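Local coordinates for protein putative TetR-family transcriptional regulator (Streptomyces coelicolor, PDB 2HXO) that probably binds regulatory DNA through a helix-turn-helix motif and controls transcription, as expected of a TetR-family regulator, at residues L153-A161 with F218-I229. Numbering follows the deposited sequence.
Sequences LMHYILGAA and FLAGITLVLTGI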
loop_
_atom_site.group_PDB
_atom_site.type_symbol
_atom_site.label_atom_id
_atom_site.label_comp_id
_atom_site.label_asym_id
_atom_site.label_seq_id
_atom_site.Cartn_x
_atom_site.Cartn_y
_atom_site.Cartn_z
ATOM N N LEU A 153 2.943 -8.039 -7.991
ATOM C CA LEU A 153 2.715 -6.838 -8.802
ATOM C C LEU A 153 1.591 -6.027 -8.154
ATOM O O LEU A 153 1.726 -4.827 -7.913
ATOM C CB LEU A 153 2.339 -7.226 -10.234
ATOM C CG LEU A 153 3.544 -7.732 -11.023
ATOM C CD1 LEU A 153 3.092 -8.506 -12.256
ATOM C CD2 LEU A 153 4.437 -6.546 -11.367
HETATM N N MSE A 154 0.494 -6.705 -7.836
HETATM C CA MSE A 154 -0.643 -6.058 -7.197
HETATM C C MSE A 154 -0.274 -5.332 -5.899
HETATM O O MSE A 154 -0.592 -4.152 -5.716
HETATM C CB MSE A 154 -1.712 -7.088 -6.891
HETATM C CG MSE A 154 -2.826 -6.521 -6.072
HETATM SE SE MSE A 154 -3.872 -5.345 -7.162
HETATM C CE MSE A 154 -5.053 -6.710 -7.875
ATOM N N HIS A 155 0.381 -6.035 -4.985
ATOM C CA HIS A 155 0.757 -5.427 -3.717
ATOM C C HIS A 155 1.663 -4.229 -3.946
ATOM O O HIS A 155 1.590 -3.227 -3.227
ATOM C CB HIS A 155 1.486 -6.427 -2.806
ATOM C CG HIS A 155 0.592 -7.429 -2.147
ATOM N ND1 HIS A 155 0.812 -8.714 -1.784
ATOM C CD2 HIS A 155 -0.685 -7.128 -1.723
ATOM C CE1 HIS A 155 -0.322 -9.159 -1.152
ATOM N NE2 HIS A 155 -1.212 -8.184 -1.129
ATOM N N TYR A 156 2.555 -4.336 -4.923
ATOM C CA TYR A 156 3.439 -3.218 -5.203
ATOM C C TYR A 156 2.611 -2.028 -5.679
ATOM O O TYR A 156 2.782 -0.905 -5.211
ATOM C CB TYR A 156 4.466 -3.554 -6.277
ATOM C CG TYR A 156 5.208 -2.312 -6.675
ATOM C CD1 TYR A 156 6.250 -1.819 -5.891
ATOM C CD2 TYR A 156 4.779 -1.547 -7.767
ATOM C CE1 TYR A 156 6.848 -0.587 -6.179
ATOM C CE2 TYR A 156 5.361 -0.319 -8.060
ATOM C CZ TYR A 156 6.393 0.153 -7.270
ATOM O OH TYR A 156 6.991 1.347 -7.594
ATOM N N ILE A 157 1.703 -2.279 -6.612
ATOM C CA ILE A 157 0.869 -1.209 -7.135
ATOM C C ILE A 157 0.056 -0.501 -6.044
ATOM O O ILE A 157 0.024 0.737 -5.984
ATOM C CB ILE A 157 -0.058 -1.747 -8.240
ATOM C CG1 ILE A 157 0.798 -2.145 -9.449
ATOM C CG2 ILE A 157 -1.086 -0.690 -8.626
ATOM C CD1 ILE A 157 0.102 -2.986 -10.485
ATOM N N LEU A 158 -0.593 -1.281 -5.180
ATOM C CA LEU A 158 -1.394 -0.728 -4.085
ATOM C C LEU A 158 -0.555 0.106 -3.124
ATOM O O LEU A 158 -1.011 1.114 -2.589
ATOM C CB LEU A 158 -2.054 -1.855 -3.295
ATOM C CG LEU A 158 -3.427 -2.368 -3.726
ATOM C CD1 LEU A 158 -3.507 -2.578 -5.237
ATOM C CD2 LEU A 158 -3.676 -3.663 -2.992
ATOM N N GLY A 159 0.676 -0.329 -2.901
ATOM C CA GLY A 159 1.554 0.379 -1.989
ATOM C C GLY A 159 2.068 1.706 -2.517
ATOM O O GLY A 159 2.102 2.700 -1.788
ATOM N N ALA A 160 2.493 1.737 -3.775
ATOM C CA ALA A 160 2.990 2.985 -4.340
ATOM C C ALA A 160 1.805 3.904 -4.658
ATOM O O ALA A 160 1.805 5.078 -4.282
ATOM C CB ALA A 160 3.813 2.707 -5.596
ATOM N N ALA A 161 0.789 3.374 -5.335
ATOM C CA ALA A 161 -0.386 4.182 -5.667
ATOM C C ALA A 161 -1.105 4.645 -4.397
ATOM O O ALA A 161 -1.607 5.768 -4.329
ATOM C CB ALA A 161 -1.347 3.388 -6.550
ATOM N N PHE A 218 7.258 5.213 -9.524
ATOM C CA PHE A 218 6.259 4.174 -9.657
ATOM C C PHE A 218 6.614 3.186 -10.762
ATOM O O PHE A 218 6.680 1.978 -10.522
ATOM C CB PHE A 218 4.901 4.808 -9.947
ATOM C CG PHE A 218 3.771 3.813 -10.021
ATOM C CD1 PHE A 218 3.440 3.035 -8.912
ATOM C CD2 PHE A 218 3.052 3.639 -11.203
ATOM C CE1 PHE A 218 2.411 2.097 -8.973
ATOM C CE2 PHE A 218 2.021 2.703 -11.274
ATOM C CZ PHE A 218 1.700 1.927 -10.146
ATOM N N LEU A 219 6.857 3.701 -11.966
ATOM C CA LEU A 219 7.213 2.870 -13.115
ATOM C C LEU A 219 8.538 2.136 -12.960
ATOM O O LEU A 219 8.700 1.035 -13.484
ATOM C CB LEU A 219 7.264 3.707 -14.393
ATOM C CG LEU A 219 5.923 4.175 -14.960
ATOM C CD1 LEU A 219 6.161 4.960 -16.250
ATOM C CD2 LEU A 219 5.029 2.963 -15.226
ATOM N N ALA A 220 9.488 2.749 -12.260
ATOM C CA ALA A 220 10.795 2.124 -12.038
ATOM C C ALA A 220 10.625 0.956 -11.072
ATOM O O ALA A 220 11.210 -0.112 -11.271
ATOM C CB ALA A 220 11.780 3.136 -11.464
ATOM N N GLY A 221 9.811 1.156 -10.037
ATOM C CA GLY A 221 9.572 0.094 -9.069
ATOM C C GLY A 221 8.886 -1.112 -9.700
ATOM O O GLY A 221 9.271 -2.258 -9.446
ATOM N N ILE A 222 7.876 -0.857 -10.531
ATOM C CA ILE A 222 7.150 -1.927 -11.199
ATOM C C ILE A 222 8.130 -2.663 -12.118
ATOM O O ILE A 222 8.133 -3.897 -12.175
ATOM C CB ILE A 222 5.920 -1.357 -11.997
ATOM C CG1 ILE A 222 4.889 -2.460 -12.231
ATOM C CG2 ILE A 222 6.349 -0.809 -13.346
ATOM C CD1 ILE A 222 4.237 -2.993 -10.972
ATOM N N THR A 223 8.992 -1.911 -12.800
ATOM C CA THR A 223 9.990 -2.515 -13.697
ATOM C C THR A 223 10.959 -3.414 -12.914
ATOM O O THR A 223 11.374 -4.485 -13.388
ATOM C CB THR A 223 10.735 -1.404 -14.467
ATOM O OG1 THR A 223 9.783 -0.725 -15.305
ATOM C CG2 THR A 223 11.852 -1.969 -15.325
ATOM N N LEU A 224 11.305 -2.974 -11.710
ATOM C CA LEU A 224 12.178 -3.736 -10.816
ATOM C C LEU A 224 11.493 -5.070 -10.457
ATOM O O LEU A 224 12.115 -6.128 -10.478
ATOM C CB LEU A 224 12.417 -2.925 -9.541
ATOM C CG LEU A 224 13.832 -2.659 -9.047
ATOM C CD1 LEU A 224 14.824 -2.618 -10.196
ATOM C CD2 LEU A 224 13.812 -1.350 -8.268
ATOM N N VAL A 225 10.203 -5.021 -10.143
ATOM C CA VAL A 225 9.476 -6.243 -9.823
ATOM C C VAL A 225 9.409 -7.135 -11.064
ATOM O O VAL A 225 9.629 -8.344 -10.978
ATOM C CB VAL A 225 8.029 -5.949 -9.329
ATOM C CG1 VAL A 225 7.327 -7.262 -8.974
ATOM C CG2 VAL A 225 8.070 -5.039 -8.101
ATOM N N LEU A 226 9.093 -6.540 -12.217
ATOM C CA LEU A 226 9.005 -7.290 -13.478
ATOM C C LEU A 226 10.328 -7.974 -13.811
ATOM O O LEU A 226 10.338 -9.072 -14.320
ATOM C CB LEU A 226 8.573 -6.368 -14.631
ATOM C CG LEU A 226 7.119 -5.897 -14.565
ATOM C CD1 LEU A 226 6.902 -4.723 -15.525
ATOM C CD2 LEU A 226 6.189 -7.068 -14.880
ATOM N N THR A 227 11.446 -7.332 -13.502
ATOM C CA THR A 227 12.757 -7.937 -13.757
ATOM C C THR A 227 12.941 -9.171 -12.875
ATOM O O THR A 227 13.500 -10.188 -13.311
ATOM C CB THR A 227 13.879 -6.936 -13.474
ATOM O OG1 THR A 227 13.760 -5.834 -14.388
ATOM C CG2 THR A 227 15.251 -7.586 -13.646
ATOM N N GLY A 228 12.469 -9.082 -11.632
ATOM C CA GLY A 228 12.564 -10.220 -10.734
ATOM C C GLY A 228 11.668 -11.333 -11.245
ATOM O O GLY A 228 12.038 -12.500 -11.231
ATOM N N ILE A 229 10.488 -10.963 -11.733
ATOM C CA ILE A 229 9.547 -11.940 -12.236
ATOM C C ILE A 229 10.087 -12.623 -13.481
ATOM O O ILE A 229 9.942 -13.839 -13.638
ATOM C CB ILE A 229 8.172 -11.283 -12.524
ATOM C CG1 ILE A 229 7.502 -10.910 -11.195
ATOM C CG2 ILE A 229 7.292 -12.231 -13.308
ATOM C CD1 ILE A 229 6.225 -10.104 -11.307
#
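Tyr-156 lays its ring against the backbone of Gly-221, and Leu-153 packs further along helix 218-229, toward Ile-229. The two helix segments run antiparallel at 165°, with axes 10.3 Å apart. The packing is tight around Tyr-156. Its CG stands anti to the backbone N (chi1 171°), which carries the ring across the interface as a knob among Phe-218, Gly-221, Ile-222 and Val-225. Gly-221 C lies over one face. Gly-221 has no side chain, and Tyr-156 OH comes 3.2 Å from its CA. Tyr-156 OH also lies 3.0 Å from Phe-218 O, at the ring edge, within hydrogen-bonding distance. Ile-222 CD1 comes obliquely to Tyr-156 CD2 at 3.6 Å. An alanine in place of Tyr-156 lacks the ring and the hydroxyl, which would probably open a gap over Gly-221 and cost Phe-218 O this polar neighbour.

The Phe-218 ring is nearly parallel to that of Tyr-156, but slid so far that they barely overlap. Ala-160 CB meets its edge in plane, 3.4 Å from Phe-218 CD1. At the other end, Leu-153 is a second knob, among Ile-222, Val-225, Leu-226 and Ile-229. Its CD2 reaches Ile-222 CD1 at 3.6 Å, while Ile-229 CD1 touches its CG and CD1. Leu-226 adds little, its CD2 4.0 Å from Leu-153 CD2. By contrast, partly exposed Leu-219, Ala-220 and Thr-223 face away from the partner helix.

This buried, mainly apolar seam joins helices 146-166 and 214-230 of the C-terminal TetR-type domain. Helix 87-104 covers Ile-157 and Phe-218, with Trp-99 stacked on the latter. Helix 124-138 backs Leu-153 through Val-136. Both helices also pack on the second subunit, Ala-160 on its His-155 and Leu-224 on its Leu-232.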